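Local coordinates for protein ferritin (Mycoplasma penetrans, PDB 7DIE) that stores iron in a 24-subunit shell, taking up ferrous iron through B-channels and handling it at atypical ferroxidase centres, at the interface of chains A and B and the interface of chains A and C. Residues are numbered along the deposited sequence; one frame, centred on the assembly and turned at random. Chains: chain A/B/C, Ferritin.

Chain A meets two neighbours of the 24-subunit ferritin shell, and the C-alpha centres of contact 1 and contact 2 lie about 33 Å apart. They share no residue: contact 1 uses helix 10-39 of chain A against helices 10-39 and 43-70 and the following loop of chain B, whereas contact 2 joins the end of helix 91-118 and the start of helix 122-150 in chains A and C. Contact 1 belongs to a two-fold interface, so its twin recurs with the chains exchanged. Contact 2 has no exact two-fold, and its position suggests the three-fold type. Together they tie each subunit into the closed shell.

Contact 1: the interface of chains A and B. Residues chain A 28, 31, 35; chain B 20, 65, 75, 77.
A:Thr35 and B:Leu75 make a direct polar link: the backbone N of B:Leu75 donates to the threonine hydroxyl OG1 at 3.0 Å, nearly straight at 168°. OG1 stands between the backbone N and the carbonyl carbon of its own residue (chi1 67°), which turns the hydroxyl to the loop and leaves CG2 beside the backbone N. That methyl packs against CG2 of B:Val65 at 3.7 Å and also reaches CB of B:Leu75. One turn earlier along the helix, A:Phe31 receives B:Tyr20 at about a right angle. The phenol oxygen OH of B:Tyr20 arrives tip first, above the A:Phe31 ring plane but just beyond its edge, 3.4 Å from CD2; the two rings are inclined to each other, neither stacked nor perpendicular. Further back, the amide of A:Asn28 lies across B:Ile77, whose CG2 touches the amide carbon CG at 3.8 Å.

A water bridges the two halves, 2.6 Å from OD1 of A:Asn28 and 3.0 Å from OH of B:Tyr20, giving the phenol a polar partner. Within chain B, the same B:Leu75 also supports the tyrosine: its CD2 sits over the centre of that ring, 3.7 Å above the plane, while the same methyl meets CB of A:Phe31 at 4.0 Å. The leucine methyl thus probably helps to steady the phenol.

A:Asn28, A:Phe31 and A:Thr35 line one stripe of helix 10-39. Opposite them stand helices 10-39 and 43-70 of chain B and the loop that follows the latter, which runs along the chain A helix in this two-fold interface of the ferritin four-helix bundles.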
# COMPACT_ATOMS: atom_id res chain seq x y z
N ASN A 28 4.89 -21.83 43.85
CA ASN A 28 5.67 -21.32 44.98
C ASN A 28 7.03 -22.00 45.06
O ASN A 28 8.04 -21.33 45.31
CB ASN A 28 4.90 -21.53 46.28
CG ASN A 28 3.78 -20.52 46.46
OD1 ASN A 28 3.85 -19.44 45.89
ND2 ASN A 28 2.76 -20.87 47.26
N PHE A 31 9.30 -20.69 42.07
CA PHE A 31 9.89 -19.37 42.26
C PHE A 31 11.00 -19.42 43.30
O PHE A 31 12.02 -18.73 43.16
CB PHE A 31 8.80 -18.36 42.65
CG PHE A 31 7.85 -18.04 41.52
CD1 PHE A 31 8.33 -17.60 40.30
CD2 PHE A 31 6.48 -18.21 41.68
CE1 PHE A 31 7.47 -17.31 39.24
CE2 PHE A 31 5.61 -17.94 40.64
CZ PHE A 31 6.11 -17.48 39.41
N THR A 35 15.32 -18.71 42.58
CA THR A 35 16.33 -17.95 43.32
C THR A 35 17.49 -18.84 43.77
O THR A 35 18.65 -18.42 43.76
CB THR A 35 15.71 -17.22 44.52
OG1 THR A 35 15.24 -18.16 45.51
CG2 THR A 35 14.53 -16.34 44.05
N TYR B 20 7.11 -10.19 49.55
CA TYR B 20 6.56 -11.08 48.52
C TYR B 20 5.42 -11.91 49.09
O TYR B 20 4.36 -12.05 48.46
CB TYR B 20 7.68 -11.97 47.95
CG TYR B 20 7.24 -12.93 46.84
CD1 TYR B 20 6.50 -14.07 47.13
CD2 TYR B 20 7.59 -12.71 45.51
CE1 TYR B 20 6.09 -14.95 46.14
CE2 TYR B 20 7.21 -13.60 44.51
CZ TYR B 20 6.46 -14.72 44.83
OH TYR B 20 6.06 -15.60 43.84
N VAL B 65 10.73 -11.18 42.88
CA VAL B 65 11.61 -12.32 42.65
C VAL B 65 12.71 -11.98 41.64
O VAL B 65 13.84 -12.48 41.75
CB VAL B 65 10.79 -13.57 42.25
CG1 VAL B 65 10.15 -13.40 40.88
CG2 VAL B 65 11.67 -14.82 42.28
N LEU B 75 14.36 -16.45 47.85
CA LEU B 75 12.95 -16.23 48.16
C LEU B 75 12.40 -17.42 48.95
O LEU B 75 12.52 -18.57 48.52
CB LEU B 75 12.15 -16.05 46.87
CG LEU B 75 10.62 -16.00 47.02
CD1 LEU B 75 10.19 -14.78 47.85
CD2 LEU B 75 9.98 -15.97 45.62
N ILE B 77 8.90 -18.83 50.52
CA ILE B 77 7.46 -18.77 50.74
C ILE B 77 7.15 -19.43 52.08
O ILE B 77 7.70 -20.49 52.39
CB ILE B 77 6.69 -19.48 49.61
CG1 ILE B 77 7.24 -19.10 48.23
CG2 ILE B 77 5.17 -19.24 49.77
CD1 ILE B 77 7.05 -17.69 47.87
O HOH W 1 3.94 -17.72 43.94

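Contact 2: the interface of chains A and C. Residues chain A 113, 117, 125, 129; chain C 117, 122, 125-126.
A:Thr113 turns CG2 anti to its backbone N, with OG1 at chi1 -62°, presenting a methyl to C:Phe122, whose CG lies anti to the carbonyl carbon (chi1 -69°). The methyl rests over the ring face toward its rim, 4.0 Å from the centroid, in a CH-pi contact. A:Phe125 meets that ring from another direction, its CE1 3.9 Å from CE1 of C:Phe122, whose CD1 lies in plane at the A:Phe125 edge. CE2 of C:Phe125 joins this edge, 4.0 Å from CZ of A:Phe125. Nearby, the Leu117 copies cross at a slant, CD2 of A:Leu117 3.8 Å from CD1 of C:Leu117.

Beside the aromatic cluster A:Gln129, bent at chi2, also faces chain C. Its NE2 lies over the centre of the A:Phe125 ring, opposite CD1 of A:Leu117, and donates to the backbone O of A:Phe125 at 2.9 Å. The bond is nearly straight (169°), the acceptor in the amide plane, the donor above the carbonyl plane and not on a lone pair. This fixes the amide rotation and turns OE1 to chain C. A:Gln129 and C:Glu126 slide past each other in opposite directions, OE1 3.6 Å from the glutamate CG, a contact to carbon. OE1 of A:Gln129 holds a water at 2.7 Å that reaches the backbone O of C:Phe122.

Largely apolar, the patch packs the end of helix 91-118 and the start of helix 122-150 against the neighbour, probably around a three-fold axis, helping to close the iron-storage shell.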
# COMPACT_ATOMS: atom_id res chain seq x y z
N THR A 113 -9.48 -36.11 38.53
CA THR A 113 -10.11 -36.63 37.33
C THR A 113 -10.88 -37.90 37.64
O THR A 113 -12.06 -38.03 37.30
CB THR A 113 -9.05 -36.87 36.25
OG1 THR A 113 -8.42 -35.63 35.92
CG2 THR A 113 -9.68 -37.49 35.01
N LEU A 117 -15.15 -38.28 37.87
CA LEU A 117 -15.88 -39.22 37.02
C LEU A 117 -16.67 -40.22 37.87
O LEU A 117 -17.84 -40.52 37.58
CB LEU A 117 -14.91 -39.97 36.10
CG LEU A 117 -15.53 -40.98 35.13
CD1 LEU A 117 -16.47 -40.27 34.18
CD2 LEU A 117 -14.48 -41.76 34.33
N PHE A 125 -15.05 -33.45 35.36
CA PHE A 125 -14.25 -34.35 34.54
C PHE A 125 -13.83 -33.67 33.23
O PHE A 125 -12.67 -33.76 32.82
CB PHE A 125 -15.02 -35.64 34.25
CG PHE A 125 -14.26 -36.64 33.40
CD1 PHE A 125 -13.23 -37.40 33.95
CD2 PHE A 125 -14.58 -36.82 32.06
CE1 PHE A 125 -12.54 -38.31 33.17
CE2 PHE A 125 -13.88 -37.72 31.27
CZ PHE A 125 -12.86 -38.47 31.83
N GLN A 129 -9.78 -32.40 31.72
CA GLN A 129 -9.10 -33.00 30.57
C GLN A 129 -7.93 -32.14 30.11
O GLN A 129 -6.88 -32.67 29.72
CB GLN A 129 -10.08 -33.23 29.43
CG GLN A 129 -11.16 -34.28 29.76
CD GLN A 129 -10.58 -35.53 30.38
OE1 GLN A 129 -9.86 -36.27 29.72
NE2 GLN A 129 -10.87 -35.77 31.66
N LEU C 117 -9.70 -46.54 29.83
CA LEU C 117 -10.59 -45.98 30.85
C LEU C 117 -10.75 -46.94 32.03
O LEU C 117 -10.63 -46.54 33.20
CB LEU C 117 -11.95 -45.66 30.25
CG LEU C 117 -12.95 -45.00 31.21
CD1 LEU C 117 -12.42 -43.67 31.76
CD2 LEU C 117 -14.27 -44.79 30.54
N PHE C 122 -6.07 -42.30 32.48
CA PHE C 122 -6.78 -41.16 31.92
C PHE C 122 -5.96 -40.43 30.86
O PHE C 122 -6.54 -39.83 29.94
CB PHE C 122 -7.20 -40.22 33.05
CG PHE C 122 -8.27 -40.82 33.92
CD1 PHE C 122 -9.57 -40.95 33.45
CD2 PHE C 122 -7.95 -41.35 35.17
CE1 PHE C 122 -10.56 -41.55 34.23
CE2 PHE C 122 -8.94 -41.95 35.95
CZ PHE C 122 -10.24 -42.05 35.48
N PHE C 125 -6.70 -42.39 27.78
CA PHE C 125 -8.09 -42.13 27.42
C PHE C 125 -8.25 -40.76 26.77
O PHE C 125 -8.97 -40.61 25.77
CB PHE C 125 -8.99 -42.22 28.66
CG PHE C 125 -10.45 -41.96 28.38
CD1 PHE C 125 -11.25 -42.95 27.80
CD2 PHE C 125 -11.02 -40.74 28.70
CE1 PHE C 125 -12.60 -42.73 27.55
CE2 PHE C 125 -12.38 -40.50 28.44
CZ PHE C 125 -13.17 -41.50 27.86
N GLU C 126 -7.58 -39.75 27.32
CA GLU C 126 -7.67 -38.41 26.74
C GLU C 126 -7.09 -38.38 25.32
O GLU C 126 -7.69 -37.80 24.41
CB GLU C 126 -6.95 -37.43 27.66
CG GLU C 126 -7.21 -35.96 27.35
CD GLU C 126 -6.46 -35.44 26.12
OE1 GLU C 126 -5.33 -35.92 25.82
OE2 GLU C 126 -7.00 -34.53 25.46
O HOH W 2 -9.15 -38.58 30.85